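Local structure of mandelate racemase/muconate lactonizing enzyme-like protein (Roseovarius sp. TM1035, 3RCY) at residues 93-96 with 97-101; 261-265 with 266-270. The protein belongs to the mandelate racemase/muconate lactonizing enzyme family and probably catalyses a magnesium-dependent reaction whose substrate is not established. All blocks are in the same frame, centred on the assembly; numbering follows the deposited sequence.

Interaction 1 is one stretch of helix 89-110 in the N-terminal domain. Interaction 2 is a barrel loop, 261-265, running into helix 266-274. Their centres lie 15 Å apart and their nearest atoms about 5 Å apart, so they do not touch. Ile92 links them: its carbonyl takes the Ser96 hydroxyl, and its side chain packs on Thr264 and Thr265. Both contacts also meet helix 290-302: Glu99 at its first backbone amides, Lys266 at Glu293 and the turn beyond. Magnesium and the two ribose molecules belong to interaction 2. The nearest atom of a bound ribose (RIB) is about 13 Å from Gly93 of interaction 1.

Interaction 1: 93-96 with 97-101; sequences GAFS and GLEIA
Phe95 and Glu99 sit one helical turn apart and make the main side-chain contact, a CH-pi interaction. Glu99 CB lies over one face of the Phe95 ring, 4.0 Å from its centroid and displaced toward the rim, with Phe95 CZ its nearest ring atom at 3.7 Å. Glu99 CG also reaches the CE2-CZ side of the ring. Both side chains leave the helix with CG anti to the backbone N (chi1 174° for Phe95, -171° for Glu99), which puts ring and aliphatic stalk on the same flank. The Glu99 chain then bends at chi2, and its carboxylate plane stands 60° from the ring plane.

Backbone hydrogen bonds carry the helix through this stretch. Glu99 N donates to Phe95 O at 2.8 Å, and Ile100 N to Ser96 O at 3.0 Å. The bond from Leu98 N to Ala94 O is weak at 3.5 Å. There Leu98 CG packs against the same carbonyl, 3.4 Å from Ala94 O.

The polar ends have partners beyond 93-101: Ser96 OG bonds to Ile92 O one turn back in the same helix. Glu99 OE1 accepts from Ile291 N and OE2 from Trp292 N, so the buried carboxylate faces the N-terminal end of helix 290-302, which would probably stabilise its negative charge.

Apolar packing adds Phe95 on Met74 and Val78, and Leu98 on Val27 and Leu29 of the sheet. This is the i to i+4 pattern of a buried alpha helix, here helix 89-110, which joins the helices and sheet of the N-terminal capping domain to the barrel domain of the enolase superfamily.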
loop_
_atom_site.group_PDB
_atom_site.type_symbol
_atom_site.label_atom_id
_atom_site.label_comp_id
_atom_site.label_asym_id
_atom_site.label_seq_id
_atom_site.Cartn_x
_atom_site.Cartn_y
_atom_site.Cartn_z
ATOM N N GLY A 93 33.266 -9.809 -5.964
ATOM C CA GLY A 93 33.769 -11.189 -5.903
ATOM C C GLY A 93 35.262 -11.214 -5.611
ATOM O O GLY A 93 35.739 -11.984 -4.763
ATOM N N ALA A 94 36.002 -10.359 -6.318
ATOM C CA ALA A 94 37.431 -10.188 -6.076
ATOM C C ALA A 94 37.696 -9.732 -4.641
ATOM O O ALA A 94 38.447 -10.387 -3.904
ATOM C CB ALA A 94 38.045 -9.211 -7.091
ATOM N N PHE A 95 37.075 -8.622 -4.241
ATOM C CA PHE A 95 37.233 -8.123 -2.875
ATOM C C PHE A 95 36.931 -9.169 -1.796
ATOM O O PHE A 95 37.672 -9.267 -0.813
ATOM C CB PHE A 95 36.384 -6.873 -2.605
ATOM C CG PHE A 95 36.427 -6.426 -1.163
ATOM C CD1 PHE A 95 37.582 -5.844 -0.634
ATOM C CD2 PHE A 95 35.335 -6.628 -0.316
ATOM C CE1 PHE A 95 37.640 -5.453 0.712
ATOM C CE2 PHE A 95 35.389 -6.236 1.028
ATOM C CZ PHE A 95 36.549 -5.647 1.539
ATOM N N SER A 96 35.834 -9.908 -1.957
ATOM C CA SER A 96 35.359 -10.827 -0.905
ATOM C C SER A 96 36.415 -11.851 -0.480
ATOM O O SER A 96 36.634 -12.078 0.717
ATOM C CB SER A 96 34.092 -11.560 -1.351
ATOM O OG SER A 96 33.056 -10.659 -1.703
ATOM N N GLY A 97 37.059 -12.473 -1.467
ATOM C CA GLY A 97 38.133 -13.420 -1.211
ATOM C C GLY A 97 39.293 -12.781 -0.474
ATOM O O GLY A 97 39.844 -13.372 0.450
ATOM N N LEU A 98 39.644 -11.563 -0.879
ATOM C CA LEU A 98 40.729 -10.810 -0.247
ATOM C C LEU A 98 40.364 -10.425 1.197
ATOM O O LEU A 98 41.217 -10.452 2.091
ATOM C CB LEU A 98 41.057 -9.568 -1.079
ATOM C CG LEU A 98 41.505 -9.833 -2.531
ATOM C CD1 LEU A 98 41.416 -8.572 -3.395
ATOM C CD2 LEU A 98 42.915 -10.416 -2.575
ATOM N N GLU A 99 39.093 -10.084 1.412
ATOM C CA GLU A 99 38.587 -9.728 2.749
ATOM C C GLU A 99 38.636 -10.930 3.703
ATOM O O GLU A 99 38.985 -10.792 4.883
ATOM C CB GLU A 99 37.162 -9.147 2.646
ATOM C CG GLU A 99 36.613 -8.536 3.940
ATOM C CD GLU A 99 35.685 -9.457 4.738
ATOM O OE1 GLU A 99 35.732 -10.699 4.550
ATOM O OE2 GLU A 99 34.915 -8.931 5.599
ATOM N N ILE A 100 38.295 -12.110 3.189
ATOM C CA ILE A 100 38.381 -13.341 3.984
ATOM C C ILE A 100 39.831 -13.609 4.421
ATOM O O ILE A 100 40.077 -13.985 5.575
ATOM C CB ILE A 100 37.778 -14.560 3.233
ATOM C CG1 ILE A 100 36.252 -14.406 3.113
ATOM C CG2 ILE A 100 38.119 -15.876 3.956
ATOM C CD1 ILE A 100 35.605 -15.268 2.004
ATOM N N ALA A 101 40.786 -13.396 3.507
ATOM C CA ALA A 101 42.214 -13.504 3.838
ATOM C C ALA A 101 42.631 -12.498 4.916
ATOM O O ALA A 101 43.476 -12.807 5.760
ATOM C CB ALA A 101 43.077 -13.335 2.578
#

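Interaction 2: 261-265 with 266-270. With MG (magnesium ion), chain I; RIB (alpha-D-ribofuranose), chain M; RIB (alpha-D-ribofuranose), chain L.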
loop_
_atom_site.group_PDB
_atom_site.type_symbol
_atom_site.label_atom_id
_atom_site.label_comp_id
_atom_site.label_asym_id
_atom_site.label_seq_id
_atom_site.Cartn_x
_atom_site.Cartn_y
_atom_site.Cartn_z
ATOM N N GLU A 261 22.636 -16.880 -3.213
ATOM C CA GLU A 261 23.956 -17.279 -3.707
ATOM C C GLU A 261 24.455 -16.454 -4.892
ATOM O O GLU A 261 25.655 -16.390 -5.134
ATOM C CB GLU A 261 23.999 -18.765 -4.044
ATOM C CG GLU A 261 23.330 -19.131 -5.360
ATOM C CD GLU A 261 23.207 -20.630 -5.511
ATOM O OE1 GLU A 261 22.449 -21.239 -4.717
ATOM O OE2 GLU A 261 23.882 -21.202 -6.401
ATOM N N ARG A 262 23.535 -15.822 -5.618
ATOM C CA ARG A 262 23.900 -15.019 -6.786
ATOM C C ARG A 262 23.741 -13.522 -6.527
ATOM O O ARG A 262 23.833 -12.701 -7.449
ATOM C CB ARG A 262 23.092 -15.472 -8.000
ATOM C CG ARG A 262 23.529 -16.859 -8.479
ATOM C CD ARG A 262 22.846 -17.251 -9.752
ATOM N NE ARG A 262 21.558 -17.885 -9.508
ATOM C CZ ARG A 262 20.690 -18.202 -10.463
ATOM N NH1 ARG A 262 20.960 -17.927 -11.737
ATOM N NH2 ARG A 262 19.556 -18.811 -10.146
ATOM N N LEU A 263 23.517 -13.178 -5.258
ATOM C CA LEU A 263 23.349 -11.786 -4.838
ATOM C C LEU A 263 24.618 -11.262 -4.181
ATOM O O LEU A 263 25.467 -12.043 -3.719
ATOM C CB LEU A 263 22.155 -11.649 -3.871
ATOM C CG LEU A 263 20.786 -12.079 -4.409
ATOM C CD1 LEU A 263 19.667 -11.691 -3.410
ATOM C CD2 LEU A 263 20.486 -11.489 -5.805
ATOM N N THR A 264 24.751 -9.941 -4.122
ATOM C CA THR A 264 25.961 -9.373 -3.566
ATOM C C THR A 264 25.747 -8.058 -2.832
ATOM O O THR A 264 25.064 -7.157 -3.335
ATOM C CB THR A 264 27.070 -9.225 -4.643
ATOM O OG1 THR A 264 28.266 -8.754 -4.022
ATOM C CG2 THR A 264 26.649 -8.265 -5.753
ATOM N N THR A 265 26.399 -7.960 -1.670
ATOM C CA THR A 265 26.339 -6.819 -0.728
ATOM C C THR A 265 24.973 -6.649 -0.075
ATOM O O THR A 265 23.953 -7.121 -0.586
ATOM C CB THR A 265 26.752 -5.426 -1.323
ATOM O OG1 THR A 265 25.630 -4.839 -1.994
ATOM C CG2 THR A 265 27.977 -5.502 -2.263
ATOM N N LYS A 266 24.969 -5.944 1.057
ATOM C CA LYS A 266 23.741 -5.603 1.765
ATOM C C LYS A 266 22.768 -4.785 0.909
ATOM O O LYS A 266 21.567 -4.826 1.148
ATOM C CB LYS A 266 24.065 -4.855 3.071
ATOM C CG LYS A 266 24.745 -3.494 2.880
ATOM C CD LYS A 266 25.467 -3.061 4.155
ATOM C CE LYS A 266 26.400 -1.866 3.906
ATOM N NZ LYS A 266 27.531 -2.151 2.954
ATOM N N ALA A 267 23.278 -4.046 -0.081
ATOM C CA ALA A 267 22.398 -3.278 -0.987
ATOM C C ALA A 267 21.429 -4.177 -1.760
ATOM O O ALA A 267 20.381 -3.719 -2.202
ATOM C CB ALA A 267 23.217 -2.411 -1.960
ATOM N N GLU A 268 21.782 -5.452 -1.923
ATOM C CA GLU A 268 20.904 -6.412 -2.605
ATOM C C GLU A 268 20.127 -7.285 -1.635
ATOM O O GLU A 268 18.992 -7.659 -1.917
ATOM C CB GLU A 268 21.701 -7.275 -3.591
ATOM C CG GLU A 268 22.115 -6.480 -4.822
ATOM C CD GLU A 268 22.860 -7.293 -5.880
ATOM O OE1 GLU A 268 22.997 -8.531 -5.755
ATOM O OE2 GLU A 268 23.309 -6.666 -6.862
ATOM N N PHE A 269 20.731 -7.611 -0.493
ATOM C CA PHE A 269 20.035 -8.439 0.492
ATOM C C PHE A 269 18.930 -7.683 1.224
ATOM O O PHE A 269 17.890 -8.262 1.546
ATOM C CB PHE A 269 21.014 -9.082 1.470
ATOM C CG PHE A 269 21.699 -10.288 0.908
ATOM C CD1 PHE A 269 21.044 -11.519 0.865
ATOM C CD2 PHE A 269 22.982 -10.188 0.372
ATOM C CE1 PHE A 269 21.669 -12.644 0.304
ATOM C CE2 PHE A 269 23.620 -11.300 -0.181
ATOM C CZ PHE A 269 22.957 -12.534 -0.217
ATOM N N ALA A 270 19.144 -6.391 1.456
ATOM C CA ALA A 270 18.146 -5.577 2.152
ATOM C C ALA A 270 16.763 -5.575 1.470
ATOM O O ALA A 270 15.757 -5.813 2.142
ATOM C CB ALA A 270 18.662 -4.148 2.372
HETATM MG MG MG I . 21.665 -23.266 -4.702
HETATM O O5 RIB M . 18.004 -5.957 -10.844
HETATM C C5 RIB M . 17.724 -5.771 -9.453
HETATM C C4 RIB M . 18.789 -6.505 -8.658
HETATM O O4 RIB M . 18.262 -6.939 -7.407
HETATM C C3 RIB M . 19.235 -7.762 -9.371
HETATM O O3 RIB M . 20.444 -7.520 -10.068
HETATM C C2 RIB M . 19.500 -8.760 -8.281
HETATM O O2 RIB M . 20.898 -8.810 -8.010
HETATM C C1 RIB M . 18.765 -8.234 -7.066
HETATM O O1 RIB M . 17.696 -9.126 -6.725
HETATM O O5 RIB L . 21.116 -2.341 -4.579
HETATM C C5 RIB L . 19.967 -2.808 -5.294
HETATM C C4 RIB L . 20.255 -2.689 -6.779
HETATM O O4 RIB L . 19.437 -1.659 -7.332
HETATM C C3 RIB L . 21.701 -2.293 -6.995
HETATM O O3 RIB L . 22.391 -3.362 -7.668
HETATM C C2 RIB L . 21.655 -0.980 -7.764
HETATM O O2 RIB L . 22.437 -1.035 -8.950
HETATM C C1 RIB L . 20.199 -0.769 -8.147
HETATM O O1 RIB L . 19.767 0.591 -7.951
HETATM O O HOH W 1 22.855 -23.458 -6.661
HETATM O O HOH W 2 20.540 -25.173 -4.985
HETATM O O HOH W 3 23.371 -24.465 -3.629
HETATM O O HOH W 4 20.238 -22.499 -6.365
#
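Thr265 is the N-cap of helix 266-274, at the end of the loop after strand 257-259 of the enolase-type barrel. Its OG1 takes a weak capping bond from Ala267 N at 3.1 Å and donates to Thr264 O at 2.7 Å. This hydroxyl lies between the backbone N and the carbonyl carbon (chi1 84°), facing the first turn. Thr265 O starts the helix by accepting two amides: Phe269 N in the carbonyl plane and Glu268 N from above it, the latter at 3.0 Å.

The extended Glu268 side chain reaches the backbone of the loop. Its OE1 receives Thr264 N at 2.8 Å, from above the carboxylate plane, and the methyl CG2 of Thr264 lies beside the same group. OE1 is also met by a weak bond from O2 of one ribose. OE2 forms a salt bridge with Arg86 of a second subunit. With an alanine at Glu268, the Thr264 amide would probably lose its acceptor and that arginine its carboxylate mate.

The second ribose donates from O5 to Ala267 O. Leu263 CB rests over one face of the Phe269 ring, 4.2 Å from its centroid, while Thr265 O lies at the ring edge. Lys266 NZ forms a salt bridge with Glu293.

At the start of the loop, Glu261 extends to the magnesium ion. Its OE1 joins Glu235 and four waters around the metal. The carboxylate binds through one oxygen: OE1 is 2.2 Å from magnesium, while OE2 accepts a hydrogen bond from one of the metal-bound waters.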